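Local coordinates for putative phosphatase/phosphodiesterase MPN_349 (Mycoplasma pneumoniae M129, PDB 1T71), which probably acts as a di-iron phosphodiesterase or phosphatase of the calcineurin-like superfamily, hydrolysing phosphate esters such as 2',3'-cyclic nucleotides, at residues Asp12-Ala17 with Cys207-Gly212; Arg19-Asn24 with Cys239-Asn244; Thr182-Pro187 with Ile201-Met206. One frame throughout, in Å; residues are numbered along the deposited sequence.

Interaction 1 (Asp12-Ala17 with Cys207-Gly212); sequences DVYGKA and CGPGFG. With FE (Fe (III) ion), chain B.
Asp12 OD2 binds an iron at 2.2 Å, a hard carboxylate oxygen on a hard ferric ion. Glu43 shares that iron, and His158 hydrogen-bonds the same Asp12 oxygen. The carboxylate turns away from the Cys207-Gly212 loop, while the backbone behind it is held to that loop.

Two backbone hydrogen bonds hold Asp12 and the residues after it against the loop. Cys207 N donates a hydrogen bond to Asp12 O at 2.7 Å, nearly straight but approaching from above the carbonyl plane. Tyr14 N then reaches Cys207 O at 2.6 Å, this time within the carbonyl plane. Together the two bonds bracket Val13, which pairs with Cys207 as a parallel beta bridge, and Val13 CA leans on Cys207 O in a CA-H...O contact.

Beyond the bridge side chains and backbone both take part. Tyr14 sends its ring out with CG anti to the backbone N (chi1 -167°), so that CD1 lies 3.6 Å from CD of Pro209; ring and pyrrolidine cross at about a right angle. Ala17, on the first turn of its helix, sets its small CB 3.7 Å from Pro209 N, where a methyl group suits the close approach of the chain. Gly208, lacking a CB, lets Tyr14 CB lie against its CA.

On their common face of the two-stranded sheet, Val13 and Cys207 both rest on Ile22 of helix 15-23. Val13 also touches Val40 of strand 37-41, while the backbone of Gly208 bonds that of Gln242 on strand 241-249.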
ATOM      1  N   ASP A  12       1.011   1.768   3.135  1.00 23.87           N
ATOM      2  CA  ASP A  12       2.166   1.102   3.732  1.00 22.62           C
ATOM      3  C   ASP A  12       2.174   0.996   5.247  1.00 20.86           C
ATOM      4  O   ASP A  12       2.304   2.005   5.944  1.00 19.61           O
ATOM      5  CB  ASP A  12       3.463   1.799   3.293  1.00 23.51           C
ATOM      6  CG  ASP A  12       3.654   1.791   1.789  1.00 27.74           C
ATOM      7  OD1 ASP A  12       2.683   2.119   1.062  1.00 26.11           O
ATOM      8  OD2 ASP A  12       4.775   1.468   1.335  1.00 25.55           O
ATOM      9  N   VAL A  13       2.053  -0.234   5.746  1.00 22.06           N
ATOM     10  CA  VAL A  13       2.088  -0.498   7.186  1.00 22.24           C
ATOM     11  C   VAL A  13       3.561  -0.433   7.575  1.00 21.76           C
ATOM     12  O   VAL A  13       4.383  -1.148   7.009  1.00 24.32           O
ATOM     13  CB  VAL A  13       1.542  -1.899   7.522  1.00 17.56           C
ATOM     14  CG1 VAL A  13       1.703  -2.173   9.004  1.00 19.77           C
ATOM     15  CG2 VAL A  13       0.082  -1.991   7.137  1.00 16.70           C
ATOM     16  N   TYR A  14       3.896   0.404   8.546  1.00 22.05           N
ATOM     17  CA  TYR A  14       5.294   0.575   8.928  1.00 21.88           C
ATOM     18  C   TYR A  14       5.588   0.380  10.421  1.00 22.73           C
ATOM     19  O   TYR A  14       5.219   1.211  11.259  1.00 20.55           O
ATOM     20  CB  TYR A  14       5.738   1.975   8.473  1.00 23.59           C
ATOM     21  CG  TYR A  14       7.228   2.249   8.506  1.00 24.29           C
ATOM     22  CD1 TYR A  14       7.943   2.244   9.711  1.00 24.23           C
ATOM     23  CD2 TYR A  14       7.919   2.547   7.332  1.00 23.94           C
ATOM     24  CE1 TYR A  14       9.316   2.533   9.737  1.00 24.17           C
ATOM     25  CE2 TYR A  14       9.286   2.833   7.346  1.00 25.21           C
ATOM     26  CZ  TYR A  14       9.975   2.825   8.549  1.00 25.90           C
ATOM     27  OH  TYR A  14      11.317   3.110   8.550  1.00 29.31           O
ATOM     28  N   GLY A  15       6.257  -0.727  10.738  1.00 22.12           N
ATOM     29  CA  GLY A  15       6.643  -1.015  12.108  1.00 22.85           C
ATOM     30  C   GLY A  15       5.554  -1.224  13.143  1.00 24.46           C
ATOM     31  O   GLY A  15       4.378  -1.406  12.820  1.00 23.14           O
ATOM     32  N   LYS A  16       5.963  -1.194  14.407  1.00 26.00           N
ATOM     33  CA  LYS A  16       5.045  -1.391  15.523  1.00 26.45           C
ATOM     34  C   LYS A  16       4.002  -0.282  15.564  1.00 24.98           C
ATOM     35  O   LYS A  16       2.830  -0.529  15.850  1.00 24.10           O
ATOM     36  CB  LYS A  16       5.822  -1.414  16.845  1.00 35.21           C
ATOM     37  CG  LYS A  16       4.965  -1.744  18.058  1.00 40.88           C
ATOM     38  CD  LYS A  16       5.773  -1.730  19.356  1.00 43.56           C
ATOM     39  CE  LYS A  16       6.995  -2.653  19.292  1.00 48.68           C
ATOM     40  NZ  LYS A  16       6.663  -4.092  19.039  1.00 50.45           N
ATOM     41  N   ALA A  17       4.424   0.943  15.272  1.00 22.80           N
ATOM     42  CA  ALA A  17       3.497   2.065  15.300  1.00 22.43           C
ATOM     43  C   ALA A  17       2.364   1.865  14.295  1.00 22.28           C
ATOM     44  O   ALA A  17       1.204   2.135  14.597  1.00 22.18           O
ATOM     45  CB  ALA A  17       4.230   3.359  15.008  1.00 19.11           C
ATOM     46  N   CYS A 207       0.867   3.960   7.119  1.00 22.37           N
ATOM     47  CA  CYS A 207       0.279   3.637   8.415  1.00 22.77           C
ATOM     48  C   CYS A 207       1.506   3.255   9.248  1.00 22.92           C
ATOM     49  O   CYS A 207       2.005   2.134   9.156  1.00 21.10           O
ATOM     50  CB  CYS A 207      -0.689   2.455   8.310  1.00 22.81           C
ATOM     51  SG  CYS A 207      -2.232   2.801   7.406  1.00 23.60           S
ATOM     52  N   GLY A 208       2.018   4.209  10.020  1.00 23.79           N
ATOM     53  CA  GLY A 208       3.195   3.957  10.835  1.00 21.53           C
ATOM     54  C   GLY A 208       3.544   5.136  11.724  1.00 21.76           C
ATOM     55  O   GLY A 208       2.642   5.848  12.165  1.00 22.72           O
ATOM     56  N   PRO A 209       4.836   5.370  12.016  1.00 21.04           N
ATOM     57  CA  PRO A 209       5.247   6.491  12.867  1.00 21.13           C
ATOM     58  C   PRO A 209       4.645   7.804  12.379  1.00 22.74           C
ATOM     59  O   PRO A 209       4.438   7.986  11.175  1.00 22.18           O
ATOM     60  CB  PRO A 209       6.770   6.467  12.751  1.00 23.89           C
ATOM     61  CG  PRO A 209       7.057   5.006  12.585  1.00 23.49           C
ATOM     62  CD  PRO A 209       6.009   4.592  11.580  1.00 22.06           C
ATOM     63  N   GLY A 210       4.369   8.712  13.313  1.00 23.71           N
ATOM     64  CA  GLY A 210       3.773   9.988  12.954  1.00 25.10           C
ATOM     65  C   GLY A 210       4.709  11.182  12.866  1.00 26.17           C
ATOM     66  O   GLY A 210       5.873  11.056  12.478  1.00 24.92           O
ATOM     67  N   PHE A 211       4.195  12.356  13.228  1.00 28.26           N
ATOM     68  CA  PHE A 211       4.989  13.573  13.176  1.00 29.53           C
ATOM     69  C   PHE A 211       6.136  13.502  14.171  1.00 31.30           C
ATOM     70  O   PHE A 211       5.927  13.362  15.377  1.00 31.92           O
ATOM     71  CB  PHE A 211       4.117  14.801  13.455  1.00 26.10           C
ATOM     72  CG  PHE A 211       4.731  16.086  12.974  1.00 25.50           C
ATOM     73  CD1 PHE A 211       5.717  16.725  13.719  1.00 25.07           C
ATOM     74  CD2 PHE A 211       4.361  16.628  11.743  1.00 24.37           C
ATOM     75  CE1 PHE A 211       6.331  17.887  13.248  1.00 22.14           C
ATOM     76  CE2 PHE A 211       4.968  17.788  11.265  1.00 23.83           C
ATOM     77  CZ  PHE A 211       5.955  18.416  12.022  1.00 23.52           C
ATOM     78  N   GLY A 212       7.355  13.612  13.659  1.00 33.36           N
ATOM     79  CA  GLY A 212       8.518  13.524  14.520  1.00 32.58           C
ATOM     80  C   GLY A 212       9.437  12.465  13.950  1.00 32.75           C
ATOM     81  O   GLY A 212      10.505  12.187  14.496  1.00 34.13           O
TER
HETATM   82 FE    FE B 301       6.894   1.710   1.894  1.00 24.94          FE

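Interaction 2 (Arg19-Asn24 with Cys239-Asn244); sequences RNIIKN and CGAQLN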
ATOM      1  N   ARG A  19       1.368  -1.027  13.004  1.00 27.38           N
ATOM      2  CA  ARG A  19       0.619  -2.198  13.444  1.00 29.76           C
ATOM      3  C   ARG A  19      -0.386  -1.827  14.526  1.00 28.34           C
ATOM      4  O   ARG A  19      -1.553  -2.204  14.451  1.00 26.77           O
ATOM      5  CB  ARG A  19       1.581  -3.273  13.965  1.00 30.39           C
ATOM      6  CG  ARG A  19       1.591  -4.540  13.123  1.00 34.72           C
ATOM      7  CD  ARG A  19       2.595  -5.565  13.642  1.00 36.05           C
ATOM      8  NE  ARG A  19       3.949  -5.218  13.230  1.00 40.67           N
ATOM      9  CZ  ARG A  19       4.936  -4.904  14.058  1.00 37.76           C
ATOM     10  NH1 ARG A  19       4.735  -4.893  15.366  1.00 36.55           N
ATOM     11  NH2 ARG A  19       6.126  -4.594  13.567  1.00 37.96           N
ATOM     12  N   ASN A  20       0.071  -1.073  15.521  1.00 27.10           N
ATOM     13  CA  ASN A  20      -0.789  -0.668  16.625  1.00 28.12           C
ATOM     14  C   ASN A  20      -1.933   0.278  16.291  1.00 27.83           C
ATOM     15  O   ASN A  20      -3.047   0.101  16.787  1.00 27.32           O
ATOM     16  CB  ASN A  20       0.060  -0.066  17.746  1.00 38.15           C
ATOM     17  CG  ASN A  20       0.828  -1.122  18.512  1.00 41.60           C
ATOM     18  OD1 ASN A  20       1.824  -0.827  19.173  1.00 44.45           O
ATOM     19  ND2 ASN A  20       0.360  -2.367  18.433  1.00 40.83           N
ATOM     20  N   ILE A  21      -1.688   1.285  15.461  1.00 27.44           N
ATOM     21  CA  ILE A  21      -2.772   2.203  15.154  1.00 27.18           C
ATOM     22  C   ILE A  21      -3.842   1.514  14.304  1.00 27.03           C
ATOM     23  O   ILE A  21      -5.004   1.914  14.323  1.00 26.31           O
ATOM     24  CB  ILE A  21      -2.259   3.489  14.455  1.00 25.34           C
ATOM     25  CG1 ILE A  21      -3.387   4.523  14.397  1.00 25.08           C
ATOM     26  CG2 ILE A  21      -1.729   3.168  13.057  1.00 24.04           C
ATOM     27  CD1 ILE A  21      -2.933   5.907  13.957  1.00 24.63           C
ATOM     28  N   ILE A  22      -3.456   0.471  13.573  1.00 24.15           N
ATOM     29  CA  ILE A  22      -4.416  -0.257  12.752  1.00 26.86           C
ATOM     30  C   ILE A  22      -5.261  -1.176  13.637  1.00 28.40           C
ATOM     31  O   ILE A  22      -6.472  -1.306  13.448  1.00 29.09           O
ATOM     32  CB  ILE A  22      -3.714  -1.102  11.663  1.00 27.35           C
ATOM     33  CG1 ILE A  22      -3.169  -0.183  10.566  1.00 28.20           C
ATOM     34  CG2 ILE A  22      -4.687  -2.127  11.084  1.00 27.56           C
ATOM     35  CD1 ILE A  22      -2.509  -0.911   9.421  1.00 27.15           C
ATOM     36  N   LYS A  23      -4.619  -1.813  14.606  1.00 30.81           N
ATOM     37  CA  LYS A  23      -5.329  -2.706  15.513  1.00 34.11           C
ATOM     38  C   LYS A  23      -6.331  -1.915  16.351  1.00 33.55           C
ATOM     39  O   LYS A  23      -7.443  -2.368  16.589  1.00 35.51           O
ATOM     40  CB  LYS A  23      -4.338  -3.429  16.435  1.00 39.14           C
ATOM     41  CG  LYS A  23      -4.981  -4.454  17.354  1.00 43.33           C
ATOM     42  CD  LYS A  23      -5.864  -5.403  16.555  1.00 48.95           C
ATOM     43  CE  LYS A  23      -6.517  -6.465  17.431  1.00 51.09           C
ATOM     44  NZ  LYS A  23      -5.507  -7.370  18.041  1.00 54.04           N
ATOM     45  N   ASN A  24      -5.932  -0.724  16.781  1.00 34.60           N
ATOM     46  CA  ASN A  24      -6.784   0.129  17.606  1.00 34.86           C
ATOM     47  C   ASN A  24      -7.861   0.923  16.867  1.00 34.25           C
ATOM     48  O   ASN A  24      -8.624   1.643  17.509  1.00 34.67           O
ATOM     49  CB  ASN A  24      -5.921   1.126  18.385  1.00 39.26           C
ATOM     50  CG  ASN A  24      -4.982   0.456  19.366  1.00 42.42           C
ATOM     51  OD1 ASN A  24      -4.111   1.109  19.938  1.00 47.22           O
ATOM     52  ND2 ASN A  24      -5.157  -0.846  19.574  1.00 42.51           N
ATOM     53  N   CYS A 239       8.080   7.432  17.441  1.00 32.44           N
ATOM     54  CA  CYS A 239       7.414   8.701  17.694  1.00 31.95           C
ATOM     55  C   CYS A 239       6.008   8.805  17.101  1.00 30.37           C
ATOM     56  O   CYS A 239       5.839   8.933  15.889  1.00 31.08           O
ATOM     57  CB  CYS A 239       8.285   9.842  17.165  1.00 34.65           C
ATOM     58  SG  CYS A 239       7.789  11.474  17.751  1.00 39.15           S
ATOM     59  N   GLY A 240       5.006   8.741  17.974  1.00 30.63           N
ATOM     60  CA  GLY A 240       3.619   8.857  17.554  1.00 29.38           C
ATOM     61  C   GLY A 240       3.167   7.897  16.470  1.00 28.29           C
ATOM     62  O   GLY A 240       3.786   6.857  16.259  1.00 27.44           O
ATOM     63  N   ALA A 241       2.087   8.244  15.774  1.00 26.91           N
ATOM     64  CA  ALA A 241       1.571   7.371  14.727  1.00 27.51           C
ATOM     65  C   ALA A 241       0.563   8.038  13.809  1.00 27.05           C
ATOM     66  O   ALA A 241      -0.070   9.034  14.165  1.00 29.10           O
ATOM     67  CB  ALA A 241       0.939   6.134  15.352  1.00 28.21           C
ATOM     68  N   GLN A 242       0.412   7.468  12.621  1.00 26.60           N
ATOM     69  CA  GLN A 242      -0.540   7.980  11.652  1.00 25.31           C
ATOM     70  C   GLN A 242      -1.124   6.831  10.854  1.00 24.64           C
ATOM     71  O   GLN A 242      -0.459   5.818  10.608  1.00 26.69           O
ATOM     72  CB  GLN A 242       0.126   8.992  10.705  1.00 22.86           C
ATOM     73  CG  GLN A 242       1.281   8.434   9.877  1.00 22.60           C
ATOM     74  CD  GLN A 242       1.927   9.483   8.991  1.00 24.86           C
ATOM     75  OE1 GLN A 242       1.279  10.057   8.115  1.00 26.51           O
ATOM     76  NE2 GLN A 242       3.208   9.743   9.217  1.00 24.06           N
ATOM     77  N   LEU A 243      -2.381   6.995  10.470  1.00 23.27           N
ATOM     78  CA  LEU A 243      -3.102   6.009   9.687  1.00 24.36           C
ATOM     79  C   LEU A 243      -3.633   6.750   8.469  1.00 23.72           C
ATOM     80  O   LEU A 243      -4.288   7.783   8.607  1.00 23.38           O
ATOM     81  CB  LEU A 243      -4.264   5.443  10.510  1.00 32.61           C
ATOM     82  CG  LEU A 243      -5.284   4.478   9.893  1.00 33.57           C
ATOM     83  CD1 LEU A 243      -6.046   5.141   8.765  1.00 33.07           C
ATOM     84  CD2 LEU A 243      -4.579   3.250   9.402  1.00 36.69           C
ATOM     85  N   ASN A 244      -3.348   6.224   7.282  1.00 22.02           N
ATOM     86  CA  ASN A 244      -3.800   6.840   6.045  1.00 21.24           C
ATOM     87  C   ASN A 244      -4.384   5.793   5.111  1.00 22.39           C
ATOM     88  O   ASN A 244      -3.802   4.726   4.904  1.00 21.05           O
ATOM     89  CB  ASN A 244      -2.633   7.553   5.368  1.00 22.23           C
ATOM     90  CG  ASN A 244      -2.164   8.761   6.150  1.00 23.74           C
ATOM     91  OD1 ASN A 244      -2.750   9.839   6.052  1.00 25.09           O
ATOM     92  ND2 ASN A 244      -1.114   8.586   6.947  1.00 22.27           N
TER
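Ile21 points its long branch straight at the strand, and most of the contact between Arg19-Asn24 and Cys239-Asn244 is gathered round the end of that branch. CG1 stands anti to the backbone N (chi1 -169°) and CD1 continues the extended chain (chi2 170°), so the methyl arrives end-on over the strand backbone. It lies 3.7 Å from Gln242 C and equally near Leu243 N, above the peptide that joins these two residues. The same methyl, Ile21 CD1, touches the CB atoms that project toward the helix on either side of Gln242: Ala241 CB at 4.1 Å and Leu243 CB at 3.7 Å. Ala241 is short enough to let the isoleucine tip down to the backbone, whereas Leu243 is long enough to meet the helix with its own branch, crossing Ile21 obliquely.

Here helix 15-23, with Ile21 and Ile22 inward and Lys23 outward, covers one face of a mixed beta-sheet through strand 241-249, as helices do in the layered alpha/beta fold of calcineurin-like phosphoesterases. The axes of 19-23 and 241-244 come within 8.0 Å and cross at -59°. No hydrogen bond joins the segments; methyl groups pack on aliphatic side chains and on the flat of one peptide.

Ile22, the next residue and so about 100° further round the helix, reaches Leu243 from the flank. Its CG1 is anti to the carbonyl carbon, and Ile22 CG1 comes 3.9 Å from Leu243 CD2, with the two side chains crossing at about a right angle. Leu243 lies on the helix-facing side of the sheet, beside Ile263 and Ile265 of strand 259-267, where a branched aliphatic residue suits the apolar surroundings. Gln242 points away from the helix; its NE2 is hydrogen-bonded to Pro209 O, and its OE1 accepts a weak bond from Asn244 ND2, which also binds Met206 O.

Interaction 3 (Thr182-Pro187 with Ile201-Met206); sequences THTHVP and ITDVGM. With FE (Fe (III) ion), chain C.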
ATOM      1  N   THR A 182       1.273   4.036  -4.041  1.00 22.25           N
ATOM      2  CA  THR A 182       1.872   3.836  -2.719  1.00 23.57           C
ATOM      3  C   THR A 182       3.387   3.959  -2.867  1.00 24.24           C
ATOM      4  O   THR A 182       3.886   4.077  -3.989  1.00 23.20           O
ATOM      5  CB  THR A 182       1.546   2.429  -2.136  1.00 25.73           C
ATOM      6  OG1 THR A 182       1.874   1.412  -3.096  1.00 25.44           O
ATOM      7  CG2 THR A 182       0.071   2.325  -1.772  1.00 23.85           C
ATOM      8  N   HIS A 183       4.097   3.958  -1.734  1.00 24.02           N
ATOM      9  CA  HIS A 183       5.567   4.028  -1.677  1.00 22.59           C
ATOM     10  C   HIS A 183       6.194   5.328  -1.165  1.00 23.18           C
ATOM     11  O   HIS A 183       7.269   5.277  -0.573  1.00 24.92           O
ATOM     12  CB  HIS A 183       6.196   3.667  -3.039  1.00 17.70           C
ATOM     13  CG  HIS A 183       7.694   3.754  -3.070  1.00 18.67           C
ATOM     14  ND1 HIS A 183       8.511   2.855  -2.416  1.00 16.98           N
ATOM     15  CD2 HIS A 183       8.522   4.642  -3.673  1.00 19.94           C
ATOM     16  CE1 HIS A 183       9.777   3.184  -2.611  1.00 16.61           C
ATOM     17  NE2 HIS A 183       9.811   4.266  -3.369  1.00 20.99           N
ATOM     18  N   THR A 184       5.548   6.482  -1.360  1.00 20.10           N
ATOM     19  CA  THR A 184       6.203   7.716  -0.844  1.00 20.62           C
ATOM     20  C   THR A 184       5.922   8.022   0.635  1.00 21.66           C
ATOM     21  O   THR A 184       6.549   8.913   1.212  1.00 23.53           O
ATOM     22  CB  THR A 184       5.813   8.953  -1.720  1.00 26.21           C
ATOM     23  OG1 THR A 184       4.417   9.239  -1.578  1.00 26.05           O
ATOM     24  CG2 THR A 184       6.126   8.677  -3.196  1.00 22.66           C
ATOM     25  N   HIS A 185       4.991   7.294   1.247  1.00 22.15           N
ATOM     26  CA  HIS A 185       4.670   7.477   2.670  1.00 23.19           C
ATOM     27  C   HIS A 185       4.049   8.820   3.054  1.00 22.46           C
ATOM     28  O   HIS A 185       4.079   9.208   4.225  1.00 22.35           O
ATOM     29  CB  HIS A 185       5.923   7.284   3.526  1.00 19.81           C
ATOM     30  CG  HIS A 185       6.421   5.874   3.579  1.00 21.94           C
ATOM     31  ND1 HIS A 185       5.974   4.888   2.725  1.00 20.56           N
ATOM     32  CD2 HIS A 185       7.347   5.287   4.376  1.00 19.75           C
ATOM     33  CE1 HIS A 185       6.599   3.759   2.998  1.00 16.18           C
ATOM     34  NE2 HIS A 185       7.439   3.973   3.994  1.00 21.23           N
ATOM     35  N   VAL A 186       3.513   9.535   2.075  1.00 20.84           N
ATOM     36  CA  VAL A 186       2.878  10.823   2.321  1.00 20.14           C
ATOM     37  C   VAL A 186       1.610  10.838   1.486  1.00 20.30           C
ATOM     38  O   VAL A 186       1.664  10.727   0.264  1.00 22.04           O
ATOM     39  CB  VAL A 186       3.787  12.001   1.889  1.00 20.23           C
ATOM     40  CG1 VAL A 186       3.006  13.314   1.931  1.00 18.56           C
ATOM     41  CG2 VAL A 186       5.014  12.077   2.811  1.00 19.23           C
ATOM     42  N   PRO A 187       0.446  10.965   2.133  1.00 16.69           N
ATOM     43  CA  PRO A 187      -0.794  10.980   1.356  1.00 18.81           C
ATOM     44  C   PRO A 187      -0.913  12.236   0.494  1.00 18.58           C
ATOM     45  O   PRO A 187      -0.453  13.307   0.883  1.00 15.36           O
ATOM     46  CB  PRO A 187      -1.872  10.909   2.433  1.00 22.18           C
ATOM     47  CG  PRO A 187      -1.271  11.722   3.541  1.00 22.52           C
ATOM     48  CD  PRO A 187       0.194  11.281   3.550  1.00 20.78           C
ATOM     49  N   ILE A 201      -5.654   8.098  -6.800  1.00 22.69           N
ATOM     50  CA  ILE A 201      -4.953   8.896  -5.803  1.00 22.63           C
ATOM     51  C   ILE A 201      -3.460   8.659  -6.040  1.00 22.61           C
ATOM     52  O   ILE A 201      -3.013   7.516  -6.167  1.00 23.47           O
ATOM     53  CB  ILE A 201      -5.361   8.527  -4.344  1.00 19.23           C
ATOM     54  CG1 ILE A 201      -4.747   9.540  -3.374  1.00 20.73           C
ATOM     55  CG2 ILE A 201      -4.923   7.118  -4.002  1.00 17.59           C
ATOM     56  CD1 ILE A 201      -5.151   9.335  -1.915  1.00 21.83           C
ATOM     57  N   THR A 202      -2.694   9.742  -6.128  1.00 22.46           N
ATOM     58  CA  THR A 202      -1.263   9.632  -6.383  1.00 22.02           C
ATOM     59  C   THR A 202      -0.562   8.791  -5.323  1.00 20.73           C
ATOM     60  O   THR A 202       0.289   7.968  -5.654  1.00 20.96           O
ATOM     61  CB  THR A 202      -0.611  11.027  -6.491  1.00 17.89           C
ATOM     62  OG1 THR A 202      -1.158  11.703  -7.629  1.00 17.29           O
ATOM     63  CG2 THR A 202       0.902  10.906  -6.677  1.00 19.10           C
ATOM     64  N   ASP A 203      -0.917   8.998  -4.057  1.00 16.23           N
ATOM     65  CA  ASP A 203      -0.343   8.206  -2.971  1.00 18.47           C
ATOM     66  C   ASP A 203      -1.283   8.127  -1.766  1.00 17.66           C
ATOM     67  O   ASP A 203      -1.731   9.148  -1.239  1.00 18.13           O
ATOM     68  CB  ASP A 203       1.023   8.758  -2.533  1.00 18.34           C
ATOM     69  CG  ASP A 203       1.887   7.694  -1.861  1.00 23.56           C
ATOM     70  OD1 ASP A 203       1.438   7.108  -0.843  1.00 20.72           O
ATOM     71  OD2 ASP A 203       3.009   7.432  -2.358  1.00 22.81           O
ATOM     72  N   VAL A 204      -1.578   6.905  -1.337  1.00 17.77           N
ATOM     73  CA  VAL A 204      -2.461   6.689  -0.196  1.00 19.86           C
ATOM     74  C   VAL A 204      -1.825   7.166   1.109  1.00 20.17           C
ATOM     75  O   VAL A 204      -2.505   7.648   2.014  1.00 22.63           O
ATOM     76  CB  VAL A 204      -2.810   5.194  -0.043  1.00 22.57           C
ATOM     77  CG1 VAL A 204      -3.670   4.979   1.208  1.00 22.36           C
ATOM     78  CG2 VAL A 204      -3.533   4.704  -1.284  1.00 22.82           C
ATOM     79  N   GLY A 205      -0.512   7.044   1.204  1.00 26.62           N
ATOM     80  CA  GLY A 205       0.155   7.448   2.427  1.00 27.73           C
ATOM     81  C   GLY A 205       0.624   6.228   3.197  1.00 26.69           C
ATOM     82  O   GLY A 205       0.583   5.108   2.686  1.00 28.46           O
ATOM     83  N   MET A 206       1.035   6.444   4.438  1.00 24.60           N
ATOM     84  CA  MET A 206       1.560   5.378   5.281  1.00 24.65           C
ATOM     85  C   MET A 206       0.806   5.181   6.600  1.00 24.42           C
ATOM     86  O   MET A 206       0.166   6.102   7.117  1.00 23.56           O
ATOM     87  CB  MET A 206       3.037   5.686   5.579  1.00 26.47           C
ATOM     88  CG  MET A 206       3.675   4.907   6.718  1.00 28.62           C
ATOM     89  SD  MET A 206       5.341   5.517   7.160  1.00 29.43           S
ATOM     90  CE  MET A 206       4.933   7.096   7.872  1.00 26.84           C
TER
HETATM   91 FE    FE C 302       8.281   1.251  -0.919  1.00 27.01          FE
HETATM   92  O   HOH W   1       2.947   5.239   0.491  1.00 18.26           O
HETATM   93  O   HOH W   2       1.663   8.945   5.592  1.00 31.45           O
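Asp203 carries the contact between Thr182-Pro187 and Ile201-Met206. Its CB lies 3.5 Å from Val186 O, and CG stands anti to the backbone N (chi1 -156°), which carries the carboxylate into the 182-187 loop. OD1 turns back to its own chain: with its anti lone pair it accepts Gly205 N, forming an Asx turn, and it is also bonded to a water held by His183 N and His185 N. OD2 takes two donors from Thr184. Thr184 N comes in on the syn lone pair of Asp203 OD2 at 2.9 Å. Thr184 OG1 sits 2.4 Å from Asp203 OD2, a very short bond from above the carboxylate plane.

Gly205, without a CB, leaves room for Pro187 CB and takes backbone angles easy only for glycine. Beside it, Met206 lays CG over one face of the His185 ring, in an oblique Met-aromatic contact with Met206 SD 3.4 Å from His185 CD2.

His183 ND1 binds an iron at 2.2 Å. His185 is assigned to the other iron, although as modelled its CE1, not a nitrogen, lies nearest the metal. So many donors round one carboxylate would favour its ionised form, and this buried aspartate probably acts as a second-shell residue fixing the backbone from which both histidines approach the metals.

In the fold
Interactions 1 and 2 lie side by side, their centres about 6 Å apart, and share helix 15-23, whose start belongs to interaction 1 and whose later part faces strand 241-249. Interaction 3 is centred about 13 Å from interaction 1 and about 15 Å from interaction 2. Along the chain interactions 1 and 2 cross, while both segments of interaction 3 fall within the span of each. The run 201-212 passes from interaction 3 into interaction 1, and Asn244 ND2 is probably hydrogen-bonded to Met206 O. Asp12, after strand 6-10 of one sheet, and His183 and His185, after strand 178-182 of the other, thereby meet, consistent with a two-sheet calcineurin-like fold.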